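Aminotransferase, class IV (Brucella abortus, PDB 4TVI) probably catalyses the pyridoxal-phosphate-dependent transfer of amino groups from leucine, isoleucine and valine to 2-oxoglutarate. Local coordinates at residues 75-80 with 243-248; 167-172 with 212-217; 205-210 with 234-239; 220-223 with 228-231; 273-276 with 282-285. All blocks are in the same frame, centred on the assembly; numbering follows the deposited sequence.

Contact 1: residues 75-80 with 243-248; sequences TPDLDR and RQRVIK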
# COMPACT_ATOMS: atom_id res chain seq x y z
N THR A 75 11.57 27.69 3.83
CA THR A 75 11.18 26.29 3.97
C THR A 75 10.32 26.07 5.21
O THR A 75 10.75 25.40 6.16
CB THR A 75 12.42 25.37 4.07
OG1 THR A 75 13.22 25.77 5.19
CG2 THR A 75 13.26 25.45 2.81
N PRO A 76 9.10 26.64 5.22
CA PRO A 76 8.24 26.60 6.41
C PRO A 76 7.92 25.18 6.87
O PRO A 76 7.62 24.31 6.05
CB PRO A 76 6.97 27.33 5.96
CG PRO A 76 6.99 27.25 4.48
CD PRO A 76 8.44 27.32 4.09
N ASP A 77 8.00 24.97 8.18
CA ASP A 77 7.65 23.71 8.82
C ASP A 77 8.47 22.53 8.29
O ASP A 77 8.02 21.38 8.36
CB ASP A 77 6.15 23.41 8.66
CG ASP A 77 5.29 24.14 9.69
OD1 ASP A 77 5.77 24.32 10.83
OD2 ASP A 77 4.15 24.55 9.36
N LEU A 78 9.65 22.81 7.76
CA LEU A 78 10.57 21.75 7.35
C LEU A 78 10.90 20.85 8.54
O LEU A 78 11.08 19.64 8.38
CB LEU A 78 11.86 22.33 6.75
CG LEU A 78 12.98 21.32 6.45
CD1 LEU A 78 12.48 20.22 5.51
CD2 LEU A 78 14.20 22.02 5.87
N ASP A 79 10.98 21.44 9.73
CA ASP A 79 11.33 20.67 10.92
C ASP A 79 10.21 19.70 11.28
O ASP A 79 10.48 18.55 11.63
CB ASP A 79 11.63 21.60 12.10
CG ASP A 79 10.51 22.61 12.38
OD1 ASP A 79 9.71 22.90 11.47
OD2 ASP A 79 10.45 23.12 13.51
N ARG A 80 8.96 20.15 11.16
CA ARG A 80 7.82 19.29 11.48
C ARG A 80 7.68 18.15 10.47
O ARG A 80 7.43 17.01 10.84
CB ARG A 80 6.52 20.10 11.53
CG ARG A 80 6.52 21.23 12.54
CD ARG A 80 5.10 21.60 12.92
NE ARG A 80 4.43 20.52 13.65
CZ ARG A 80 3.12 20.46 13.84
NH1 ARG A 80 2.33 21.41 13.35
NH2 ARG A 80 2.59 19.45 14.52
N ARG A 243 -2.26 22.17 7.51
CA ARG A 243 -3.58 22.34 8.13
C ARG A 243 -3.47 22.99 9.51
O ARG A 243 -4.14 23.99 9.78
CB ARG A 243 -4.28 20.99 8.25
CG ARG A 243 -5.55 20.99 9.11
CD ARG A 243 -5.95 19.57 9.47
NE ARG A 243 -7.19 19.54 10.24
CZ ARG A 243 -7.26 19.72 11.55
NH1 ARG A 243 -6.16 19.93 12.25
NH2 ARG A 243 -8.44 19.69 12.15
N GLN A 244 -2.62 22.43 10.36
CA GLN A 244 -2.42 22.95 11.71
C GLN A 244 -1.87 24.37 11.69
O GLN A 244 -2.26 25.20 12.51
CB GLN A 244 -1.47 22.05 12.50
CG GLN A 244 -1.98 20.63 12.71
CD GLN A 244 -0.91 19.71 13.28
OE1 GLN A 244 -0.14 20.11 14.16
NE2 GLN A 244 -0.85 18.49 12.77
N ARG A 245 -0.96 24.65 10.75
CA ARG A 245 -0.36 25.97 10.65
C ARG A 245 -1.41 27.00 10.26
O ARG A 245 -1.45 28.09 10.84
CB ARG A 245 0.78 25.97 9.63
CG ARG A 245 1.50 27.32 9.52
CD ARG A 245 2.11 27.72 10.86
NE ARG A 245 3.10 26.75 11.32
CZ ARG A 245 3.71 26.78 12.50
NH1 ARG A 245 3.43 27.75 13.37
NH2 ARG A 245 4.59 25.85 12.80
N VAL A 246 -2.25 26.66 9.29
CA VAL A 246 -3.31 27.56 8.82
C VAL A 246 -4.36 27.82 9.91
O VAL A 246 -4.81 28.96 10.09
CB VAL A 246 -3.99 26.98 7.55
CG1 VAL A 246 -5.29 27.72 7.24
CG2 VAL A 246 -3.03 27.02 6.37
N ILE A 247 -4.72 26.78 10.65
CA ILE A 247 -5.65 26.93 11.76
C ILE A 247 -5.08 27.89 12.80
O ILE A 247 -5.76 28.79 13.27
CB ILE A 247 -5.96 25.58 12.43
CG1 ILE A 247 -6.79 24.69 11.50
CG2 ILE A 247 -6.70 25.78 13.74
CD1 ILE A 247 -6.97 23.27 12.03
N LYS A 248 -3.81 27.68 13.13
CA LYS A 248 -3.12 28.50 14.12
C LYS A 248 -3.07 29.96 13.68
O LYS A 248 -3.37 30.86 14.47
CB LYS A 248 -1.70 27.96 14.35
CG LYS A 248 -0.87 28.73 15.37
CD LYS A 248 0.47 28.04 15.60
CE LYS A 248 1.48 28.96 16.28
NZ LYS A 248 1.03 29.41 17.62
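Gln244 OE1 is gripped by both end nitrogens of Arg80, NH2 at 2.8 Å and NH1 at 2.9 Å. The fork comes end-on, with the oxygen in the guanidinium plane, yet the guanidinium stands 69° from the plane of the amide. Both nitrogens approach from the same face of the amide: NH2 is tilted from the carbonyl plane, while NH1 lies well above it, and neither bond is straight. Glutamine suits this position because its two ends do different work, OE1 accepting from Arg80 and NE2 donating to the backbone O of Asn239.

Next to this pair, Arg245 holds Asp77 side-on, one nitrogen to each carboxylate oxygen. Arg245 NH2 lies 2.8 Å from Asp77 OD1, and Arg245 NE reaches Asp77 OD2 at 3.1 Å in an almost straight bond. The two flat groups are nearly coplanar, and both oxygens are met on their syn side, so charge and directed bonds act together. Bends at chi2 and chi3 (60° and 61°) fold the arginine chain back so that NE as well as NH2 faces the carboxylate. Asp77 stands at the N-cap position but makes no capping bond; both its carboxylate oxygens are bonded to Arg245 instead. Pro76 and Asp77 are the central residues of a type II turn from Thr75 to Leu78.

The turn leads into helix 78-91, so the contact ties the start of that helix to helix 241-252, while Trp309 of helix 297-310 packs against both Asp77 and Arg245.

Contact 2: residues 167-172 with 212-217; sequences FRRPYL and VAETAT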
# COMPACT_ATOMS: atom_id res chain seq x y z
N PHE A 167 -15.87 5.56 -2.97
CA PHE A 167 -14.97 4.94 -2.01
C PHE A 167 -14.85 5.76 -0.74
O PHE A 167 -15.13 6.96 -0.74
CB PHE A 167 -13.60 4.73 -2.65
CG PHE A 167 -13.67 4.03 -3.98
CD1 PHE A 167 -13.98 2.69 -4.05
CD2 PHE A 167 -13.41 4.72 -5.16
CE1 PHE A 167 -14.04 2.04 -5.27
CE2 PHE A 167 -13.48 4.08 -6.38
CZ PHE A 167 -13.79 2.74 -6.44
N ARG A 168 -14.44 5.12 0.35
CA ARG A 168 -14.30 5.80 1.63
C ARG A 168 -12.89 5.62 2.18
O ARG A 168 -12.13 4.74 1.75
CB ARG A 168 -15.32 5.30 2.65
CG ARG A 168 -16.75 5.26 2.15
CD ARG A 168 -17.73 4.88 3.27
NE ARG A 168 -19.10 4.81 2.76
CZ ARG A 168 -20.09 4.12 3.33
NH1 ARG A 168 -19.88 3.44 4.45
NH2 ARG A 168 -21.29 4.11 2.77
N ARG A 169 -12.55 6.47 3.15
CA ARG A 169 -11.33 6.34 3.93
C ARG A 169 -11.33 5.02 4.68
O ARG A 169 -12.36 4.59 5.20
CB ARG A 169 -11.20 7.49 4.93
CG ARG A 169 -11.19 8.89 4.33
CD ARG A 169 -9.95 9.12 3.48
NE ARG A 169 -8.73 8.81 4.21
CZ ARG A 169 -7.60 8.40 3.64
NH1 ARG A 169 -7.54 8.24 2.32
NH2 ARG A 169 -6.54 8.14 4.38
N PRO A 170 -10.17 4.36 4.75
CA PRO A 170 -10.03 3.23 5.67
C PRO A 170 -9.88 3.73 7.10
O PRO A 170 -9.97 4.94 7.35
CB PRO A 170 -8.75 2.53 5.19
CG PRO A 170 -8.06 3.50 4.27
CD PRO A 170 -8.89 4.73 4.11
N TYR A 171 -9.68 2.81 8.04
CA TYR A 171 -9.47 3.16 9.44
C TYR A 171 -8.43 2.22 10.02
O TYR A 171 -8.12 1.20 9.41
CB TYR A 171 -10.79 3.10 10.22
CG TYR A 171 -11.58 1.82 10.00
CD1 TYR A 171 -12.36 1.66 8.86
CD2 TYR A 171 -11.52 0.78 10.91
CE1 TYR A 171 -13.08 0.49 8.65
CE2 TYR A 171 -12.24 -0.39 10.70
CZ TYR A 171 -13.01 -0.53 9.56
OH TYR A 171 -13.73 -1.69 9.35
N LEU A 172 -7.92 2.55 11.20
CA LEU A 172 -6.73 1.92 11.75
C LEU A 172 -6.78 0.39 11.83
O LEU A 172 -5.76 -0.28 11.68
CB LEU A 172 -6.44 2.47 13.14
CG LEU A 172 -5.09 2.09 13.76
CD1 LEU A 172 -3.94 2.54 12.88
CD2 LEU A 172 -4.96 2.66 15.16
N VAL A 212 -17.22 13.77 6.39
CA VAL A 212 -16.13 14.26 5.55
C VAL A 212 -14.81 14.17 6.29
O VAL A 212 -14.72 14.54 7.47
CB VAL A 212 -16.37 15.71 5.10
CG1 VAL A 212 -15.18 16.23 4.31
CG2 VAL A 212 -17.63 15.80 4.26
N ALA A 213 -13.79 13.65 5.61
CA ALA A 213 -12.45 13.55 6.15
C ALA A 213 -11.53 14.58 5.52
O ALA A 213 -10.86 15.34 6.21
CB ALA A 213 -11.90 12.15 5.94
N GLU A 214 -11.48 14.59 4.19
CA GLU A 214 -10.57 15.44 3.44
C GLU A 214 -10.84 15.25 1.96
O GLU A 214 -11.83 14.61 1.59
CB GLU A 214 -9.10 15.10 3.75
CG GLU A 214 -8.76 13.62 3.57
CD GLU A 214 -7.27 13.35 3.65
OE1 GLU A 214 -6.51 14.32 3.84
OE2 GLU A 214 -6.87 12.17 3.53
N THR A 215 -9.97 15.79 1.11
CA THR A 215 -10.08 15.49 -0.31
C THR A 215 -9.24 14.25 -0.58
O THR A 215 -8.66 13.68 0.34
CB THR A 215 -9.63 16.67 -1.21
OG1 THR A 215 -8.21 16.62 -1.39
CG2 THR A 215 -10.03 18.01 -0.59
N ALA A 216 -9.15 13.84 -1.84
CA ALA A 216 -8.37 12.65 -2.17
C ALA A 216 -6.87 12.91 -2.08
O ALA A 216 -6.07 11.97 -2.12
CB ALA A 216 -8.74 12.15 -3.55
N THR A 217 -6.48 14.18 -1.97
CA THR A 217 -5.06 14.53 -1.97
C THR A 217 -4.62 15.46 -0.83
O THR A 217 -3.43 15.74 -0.69
CB THR A 217 -4.66 15.25 -3.28
OG1 THR A 217 -5.38 16.48 -3.38
CG2 THR A 217 -4.95 14.38 -4.50
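Arg169 and Glu214 meet at about a right angle, the carboxylate plane standing 76° from that of the guanidinium. Glu214 OE2 comes down over the centre of one guanidinium face, 3.8 Å from Arg169 CZ. On the opposite face lies CD of the adjacent Pro170, so the flat group is sandwiched between a carboxylate oxygen and a proline ring. The nearest nitrogen, Arg169 NE, is 3.9 Å from OE2, a long salt bridge of charges alone, since no N-H points at the oxygen.

The arginine directs its polar edge to other partners: NE donates to the backbone O of Thr236. Its chain is bent at both chi2 and chi3 (-66° and -53°), which folds the guanidinium back above Pro170 and turns a face to the glutamate. Where the chain begins, Arg169 CG packs on Ala213 CB at 3.7 Å, and the small methyl suits a strand residue lying so close under an aliphatic stem. Ala213 and Glu214 form a classic beta bulge opposite Val205. Farther along, Thr215 OG1 accepts from Thr217 N at 3.0 Å, an ST turn that takes the chain out of strand 212-215.

The other carboxylate oxygen, Glu214 OE1, lies close to N1 of the pyridoxal phosphate carried by the modified lysine at position 180, consistent with the glutamate that faces the pyridine nitrogen in related class IV aminotransferases. Arg169 is thus a second-shell residue: it offers Glu214 OE2 a face and so an undirected electrostatic contact, while its NE is spent on Thr236 O, an arrangement that probably helps position the glutamate side chain.

Contact 3: residues 205-210 with 234-239; sequences VTDVLG and NGTFLN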
# COMPACT_ATOMS: atom_id res chain seq x y z
N VAL A 205 -13.87 13.30 0.24
CA VAL A 205 -13.88 11.93 0.74
C VAL A 205 -14.42 11.82 2.17
O VAL A 205 -14.10 12.64 3.03
CB VAL A 205 -12.46 11.33 0.71
CG1 VAL A 205 -12.50 9.83 0.95
CG2 VAL A 205 -11.79 11.64 -0.63
N THR A 206 -15.26 10.81 2.40
CA THR A 206 -15.80 10.58 3.74
C THR A 206 -15.13 9.37 4.39
O THR A 206 -14.50 8.56 3.71
CB THR A 206 -17.31 10.34 3.72
OG1 THR A 206 -17.60 9.09 3.09
CG2 THR A 206 -18.02 11.47 2.97
N ASP A 207 -15.23 9.29 5.71
CA ASP A 207 -14.81 8.09 6.44
C ASP A 207 -15.97 7.09 6.42
O ASP A 207 -17.00 7.34 5.81
CB ASP A 207 -14.37 8.44 7.86
CG ASP A 207 -15.44 9.18 8.65
OD1 ASP A 207 -16.64 8.94 8.41
OD2 ASP A 207 -15.08 10.00 9.52
N VAL A 208 -15.80 5.97 7.13
CA VAL A 208 -16.79 4.90 7.11
C VAL A 208 -18.10 5.34 7.78
O VAL A 208 -19.17 4.80 7.48
CB VAL A 208 -16.20 3.63 7.78
CG1 VAL A 208 -17.29 2.68 8.29
CG2 VAL A 208 -15.29 2.91 6.80
N LEU A 209 -18.02 6.36 8.63
CA LEU A 209 -19.21 6.91 9.28
C LEU A 209 -20.00 7.83 8.35
O LEU A 209 -21.10 8.25 8.68
CB LEU A 209 -18.82 7.67 10.55
CG LEU A 209 -18.17 6.84 11.65
CD1 LEU A 209 -17.93 7.68 12.89
CD2 LEU A 209 -19.07 5.66 11.98
N GLY A 210 -19.42 8.17 7.20
CA GLY A 210 -20.09 9.05 6.27
C GLY A 210 -19.79 10.51 6.56
O GLY A 210 -20.42 11.41 6.00
N ASN A 234 -9.79 12.48 13.30
CA ASN A 234 -10.27 11.29 13.99
C ASN A 234 -9.42 10.07 13.63
O ASN A 234 -9.77 8.94 13.98
CB ASN A 234 -11.75 11.03 13.69
CG ASN A 234 -12.01 10.66 12.23
OD1 ASN A 234 -11.10 10.64 11.40
ND2 ASN A 234 -13.27 10.36 11.93
N GLY A 235 -8.32 10.30 12.93
CA GLY A 235 -7.38 9.23 12.62
C GLY A 235 -7.58 8.52 11.29
O GLY A 235 -6.78 7.67 10.92
N THR A 236 -8.64 8.88 10.57
CA THR A 236 -8.92 8.22 9.30
C THR A 236 -8.22 8.98 8.18
O THR A 236 -8.15 8.52 7.04
CB THR A 236 -10.43 8.15 9.00
OG1 THR A 236 -10.96 9.48 8.95
CG2 THR A 236 -11.14 7.36 10.07
N PHE A 237 -7.68 10.14 8.54
CA PHE A 237 -6.91 10.96 7.61
C PHE A 237 -5.80 11.66 8.37
O PHE A 237 -5.85 11.76 9.59
CB PHE A 237 -7.80 11.99 6.90
CG PHE A 237 -8.42 13.00 7.83
CD1 PHE A 237 -9.58 12.72 8.52
CD2 PHE A 237 -7.84 14.26 7.98
CE1 PHE A 237 -10.16 13.66 9.36
CE2 PHE A 237 -8.41 15.20 8.83
CZ PHE A 237 -9.57 14.90 9.51
N LEU A 238 -4.78 12.11 7.65
CA LEU A 238 -3.67 12.80 8.28
C LEU A 238 -4.07 14.18 8.76
O LEU A 238 -4.65 14.97 8.02
CB LEU A 238 -2.48 12.91 7.32
CG LEU A 238 -1.69 11.63 7.08
CD1 LEU A 238 -0.64 11.85 6.01
CD2 LEU A 238 -1.05 11.17 8.39
N ASN A 239 -3.76 14.46 10.02
CA ASN A 239 -3.88 15.81 10.55
C ASN A 239 -2.71 16.62 10.03
O ASN A 239 -1.67 16.70 10.69
CB ASN A 239 -3.93 15.79 12.07
CG ASN A 239 -4.10 17.18 12.67
OD1 ASN A 239 -4.21 18.17 11.95
ND2 ASN A 239 -4.14 17.24 14.00
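Asp207 and Thr236 bring their backbones to 6.5 Å between CA atoms, where a type I beta turn from Asp207 to Gly210 faces an Asx turn begun by Asn234. The first turn links strand 202-206 to strand 212-215 and is closed by Gly210 N donating to Asp207 O. Gly210 sits at a positive phi of 88°, where a side chain would press on the preceding carbonyl, so glycine fits here; Gly235, in the middle of the facing turn, is a similar case.

One side-chain bond joins the two turns: Asn234 ND2 donates to Asp207 OD2 at 3.0 Å. The nitrogen uses an N-H lying in its amide plane but meets the oxygen on the anti side, tilted out of the carboxylate plane, and the two flat groups are turned 32° apart. Aspartate suits the first position of its turn because the other oxygen, OD1, accepts from the backbone N of Asn211, with a weak, bent bond from Leu209 N as well. Asp207 CB, meanwhile, rests against Thr236 OG1 at 3.7 Å, so the threonine borders the carboxylate's stem while its hydroxyl serves its own turn.

The asparagine splits its amide between the two turns. A chi1 of 66° sets CG between its own backbone N and carbonyl carbon, from where ND2 can reach across to Asp207 while OD1 turns to Thr236 and takes two donors. Thr236 N reaches Asn234 OD1 at 3.1 Å from above the carbonyl plane, whereas Thr236 OG1 donates to that oxygen at 2.7 Å in the plane, on a lone pair.

Contact 4: residues 220-223 with 228-231; sequences VFMV and VFTP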
# COMPACT_ATOMS: atom_id res chain seq x y z
N VAL A 220 -9.13 19.37 3.94
CA VAL A 220 -10.14 20.25 3.37
C VAL A 220 -10.69 21.20 4.43
O VAL A 220 -10.74 20.86 5.62
CB VAL A 220 -11.30 19.43 2.73
CG1 VAL A 220 -12.16 18.76 3.80
CG2 VAL A 220 -12.15 20.31 1.81
N PHE A 221 -11.04 22.40 3.98
CA PHE A 221 -11.62 23.44 4.82
C PHE A 221 -12.84 24.01 4.14
O PHE A 221 -12.95 23.97 2.91
CB PHE A 221 -10.63 24.58 5.07
CG PHE A 221 -9.53 24.27 6.04
CD1 PHE A 221 -8.46 23.47 5.67
CD2 PHE A 221 -9.53 24.84 7.31
CE1 PHE A 221 -7.43 23.21 6.56
CE2 PHE A 221 -8.51 24.59 8.20
CZ PHE A 221 -7.45 23.77 7.83
N MET A 222 -13.75 24.58 4.92
CA MET A 222 -14.84 25.35 4.36
C MET A 222 -15.08 26.61 5.17
O MET A 222 -14.70 26.70 6.34
CB MET A 222 -16.11 24.52 4.27
CG MET A 222 -16.56 23.91 5.59
SD MET A 222 -18.22 23.22 5.49
CE MET A 222 -19.20 24.69 5.82
N VAL A 223 -15.71 27.59 4.54
CA VAL A 223 -16.06 28.84 5.19
C VAL A 223 -17.56 29.05 5.11
O VAL A 223 -18.17 28.85 4.06
CB VAL A 223 -15.34 30.04 4.54
CG1 VAL A 223 -15.63 31.33 5.33
CG2 VAL A 223 -13.84 29.77 4.45
N VAL A 228 -14.63 29.56 9.81
CA VAL A 228 -13.98 28.46 9.11
C VAL A 228 -14.29 27.13 9.81
O VAL A 228 -14.21 27.04 11.03
CB VAL A 228 -12.45 28.66 9.04
CG1 VAL A 228 -11.78 27.49 8.35
CG2 VAL A 228 -12.14 29.97 8.32
N PHE A 229 -14.66 26.13 9.01
CA PHE A 229 -14.92 24.79 9.51
C PHE A 229 -14.03 23.79 8.79
O PHE A 229 -13.80 23.90 7.59
CB PHE A 229 -16.39 24.39 9.33
CG PHE A 229 -17.37 25.26 10.09
CD1 PHE A 229 -17.78 26.48 9.58
CD2 PHE A 229 -17.88 24.84 11.31
CE1 PHE A 229 -18.69 27.27 10.27
CE2 PHE A 229 -18.79 25.63 12.01
CZ PHE A 229 -19.19 26.85 11.49
N THR A 230 -13.51 22.81 9.54
CA THR A 230 -12.68 21.77 8.98
C THR A 230 -12.90 20.48 9.77
O THR A 230 -13.15 20.54 10.98
CB THR A 230 -11.18 22.17 9.00
OG1 THR A 230 -10.41 21.23 8.25
CG2 THR A 230 -10.66 22.24 10.42
N PRO A 231 -12.86 19.32 9.10
CA PRO A 231 -13.09 18.04 9.77
C PRO A 231 -12.22 17.85 11.00
O PRO A 231 -11.01 18.07 10.94
CB PRO A 231 -12.74 17.01 8.69
CG PRO A 231 -13.05 17.71 7.42
CD PRO A 231 -12.70 19.16 7.64
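Thr230 turns its hydroxyl away from its own backbone N (chi1 -171°) and Phe221 lays its ring back beside the backbone N (chi1 -75°), which sets the two side chains next to each other, pointing the same way. OG1 comes to lie above the centre of the ring, and CB, 3.9 Å from the centroid, makes a CH-pi contact over the same face. At the rim the ring meets Val228 CG1, which touches Phe221 CD2 at 3.6 Å near the ring plane. The aromatic ring thus spans two residues of the facing strand that project to the same side.

The strands form a beta hairpin, antiparallel, with Met222 and Phe229 as a hydrogen-bonded pair. Met222 N lies 2.8 Å from Phe229 O, and Phe229 N returns a bond of 2.7 Å to Met222 O. Two residues farther on the pattern would call for a donor at Pro231, whose nitrogen carries no hydrogen. Thr230 makes good the loss: its OG1 donates to Val220 O at 2.7 Å, while Pro231 CD sits against the same oxygen. A threonine before the proline therefore both satisfies a buried carbonyl and supplies the carbon that rides on Phe221.

On the other face, Met222 CG packs on Phe229 CB at 3.8 Å, and Val220 CG1 meets Pro231 CG. Phe229 also has a cation-pi partner in Arg224. The Phe221 face of the hairpin is covered by Arg243 and Ile247 of helix 241-252, and strand 272-277 lies alongside strand 219-224.

Contact 5: residues 273-276 with 282-285; sequences IFST and VVPI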
# COMPACT_ATOMS: atom_id res chain seq x y z
N ILE A 273 -14.74 26.97 -0.15
CA ILE A 273 -14.07 25.72 0.16
C ILE A 273 -12.61 25.84 -0.27
O ILE A 273 -12.32 26.37 -1.35
CB ILE A 273 -14.72 24.50 -0.54
CG1 ILE A 273 -16.23 24.44 -0.26
CG2 ILE A 273 -14.06 23.20 -0.11
CD1 ILE A 273 -16.94 23.28 -0.95
N PHE A 274 -11.69 25.37 0.57
CA PHE A 274 -10.29 25.32 0.16
C PHE A 274 -9.56 24.13 0.77
O PHE A 274 -10.10 23.43 1.63
CB PHE A 274 -9.58 26.64 0.51
CG PHE A 274 -9.42 26.91 1.99
CD1 PHE A 274 -10.39 27.61 2.69
CD2 PHE A 274 -8.26 26.52 2.66
CE1 PHE A 274 -10.23 27.88 4.04
CE2 PHE A 274 -8.10 26.79 4.01
CZ PHE A 274 -9.08 27.48 4.70
N SER A 275 -8.35 23.88 0.29
CA SER A 275 -7.56 22.77 0.79
C SER A 275 -6.20 23.27 1.26
O SER A 275 -5.75 24.35 0.86
CB SER A 275 -7.39 21.69 -0.27
OG SER A 275 -6.55 22.14 -1.32
N THR A 276 -5.56 22.49 2.12
CA THR A 276 -4.20 22.78 2.56
C THR A 276 -3.33 21.54 2.35
O THR A 276 -3.82 20.42 2.40
CB THR A 276 -4.12 23.20 4.05
OG1 THR A 276 -4.57 22.12 4.88
CG2 THR A 276 -4.97 24.45 4.31
N VAL A 282 -2.03 26.60 0.40
CA VAL A 282 -3.45 26.92 0.45
C VAL A 282 -4.02 27.00 -0.96
O VAL A 282 -3.54 27.78 -1.78
CB VAL A 282 -3.71 28.25 1.20
CG1 VAL A 282 -5.18 28.62 1.15
CG2 VAL A 282 -3.24 28.15 2.64
N VAL A 283 -5.02 26.17 -1.24
CA VAL A 283 -5.57 26.08 -2.59
C VAL A 283 -7.09 26.13 -2.55
O VAL A 283 -7.72 25.35 -1.83
CB VAL A 283 -5.13 24.77 -3.31
CG1 VAL A 283 -5.77 24.67 -4.68
CG2 VAL A 283 -3.61 24.74 -3.46
N PRO A 284 -7.69 27.04 -3.33
CA PRO A 284 -9.15 27.17 -3.36
C PRO A 284 -9.81 26.02 -4.11
O PRO A 284 -9.25 25.47 -5.06
CB PRO A 284 -9.36 28.49 -4.11
CG PRO A 284 -8.19 28.58 -5.02
CD PRO A 284 -7.03 27.98 -4.26
N ILE A 285 -11.00 25.67 -3.66
CA ILE A 285 -11.82 24.72 -4.37
C ILE A 285 -12.97 25.51 -4.98
O ILE A 285 -13.79 26.09 -4.27
CB ILE A 285 -12.30 23.60 -3.43
CG1 ILE A 285 -11.09 22.72 -3.07
CG2 ILE A 285 -13.41 22.78 -4.07
CD1 ILE A 285 -11.33 21.74 -1.95
O HOH W 1 -14.29 28.45 -2.68
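Ser275 and Val283 are the hydrogen-bonded pair at the heart of this antiparallel hairpin. Ser275 N donates to Val283 O at 2.7 Å and Val283 N to Ser275 O at 2.9 Å, both nearly straight. A third backbone bond runs from Ile285 N to Ile273 O at 2.8 Å. In place of a direct return bond, a water accepts from Ile273 N and lies 2.9 Å from Ile285 O, to which it can donate.

Between these pairs, Phe274 faces Pro284 in a non-hydrogen-bonded position, 4.1 Å between CA atoms. Proline is tolerated there because its nitrogen is not needed for a bond to strand 273-276.

Apolar contacts divide between the two faces. On one, the branched Ile273 and Ile285 interlock, CG2 of Ile273 touching CD1 of Ile285 at 3.6 Å. On the other, a chi1 of 67° carries the Phe274 ring toward Val282, whose CG1 lies 4.0 Å from CD2 of the ring. Beside the isoleucines, on their face, Ser275 OG sits 3.6 Å from Val283 CB, the short polar side chain fitting close beside the branched one.

Strand 272-277 continues the sheet to strand 219-224, where Phe274 meets Phe221 with nearly parallel rings; strand 281-288 continues it to strand 160-164, and helix 241-252 covers Thr276 and Val282 through Val246.

Overall arrangement
The chain opens contact 1 at 75-80 and closes it only at 243-248, a long loop that contains contacts 2, 3 and 4. Within it, contacts 2 and 3 cross: 167-172 waits for 212-217, while 205-210, lying between them, waits for 234-239. Strands 202-206 and 212-215 bind these two into one corner of the mixed sheet, near the cofactor. Contact 4, a hairpin, follows contact 2 and is nested in contact 3. Contact 5, a second hairpin, comes after contact 1 has closed and pairs with contact 4 through Phe221 and Phe274. Helix 241-252 joins the groups, with Arg243 and Val246 packing on the hairpins and Gln244 bonding to Asn239.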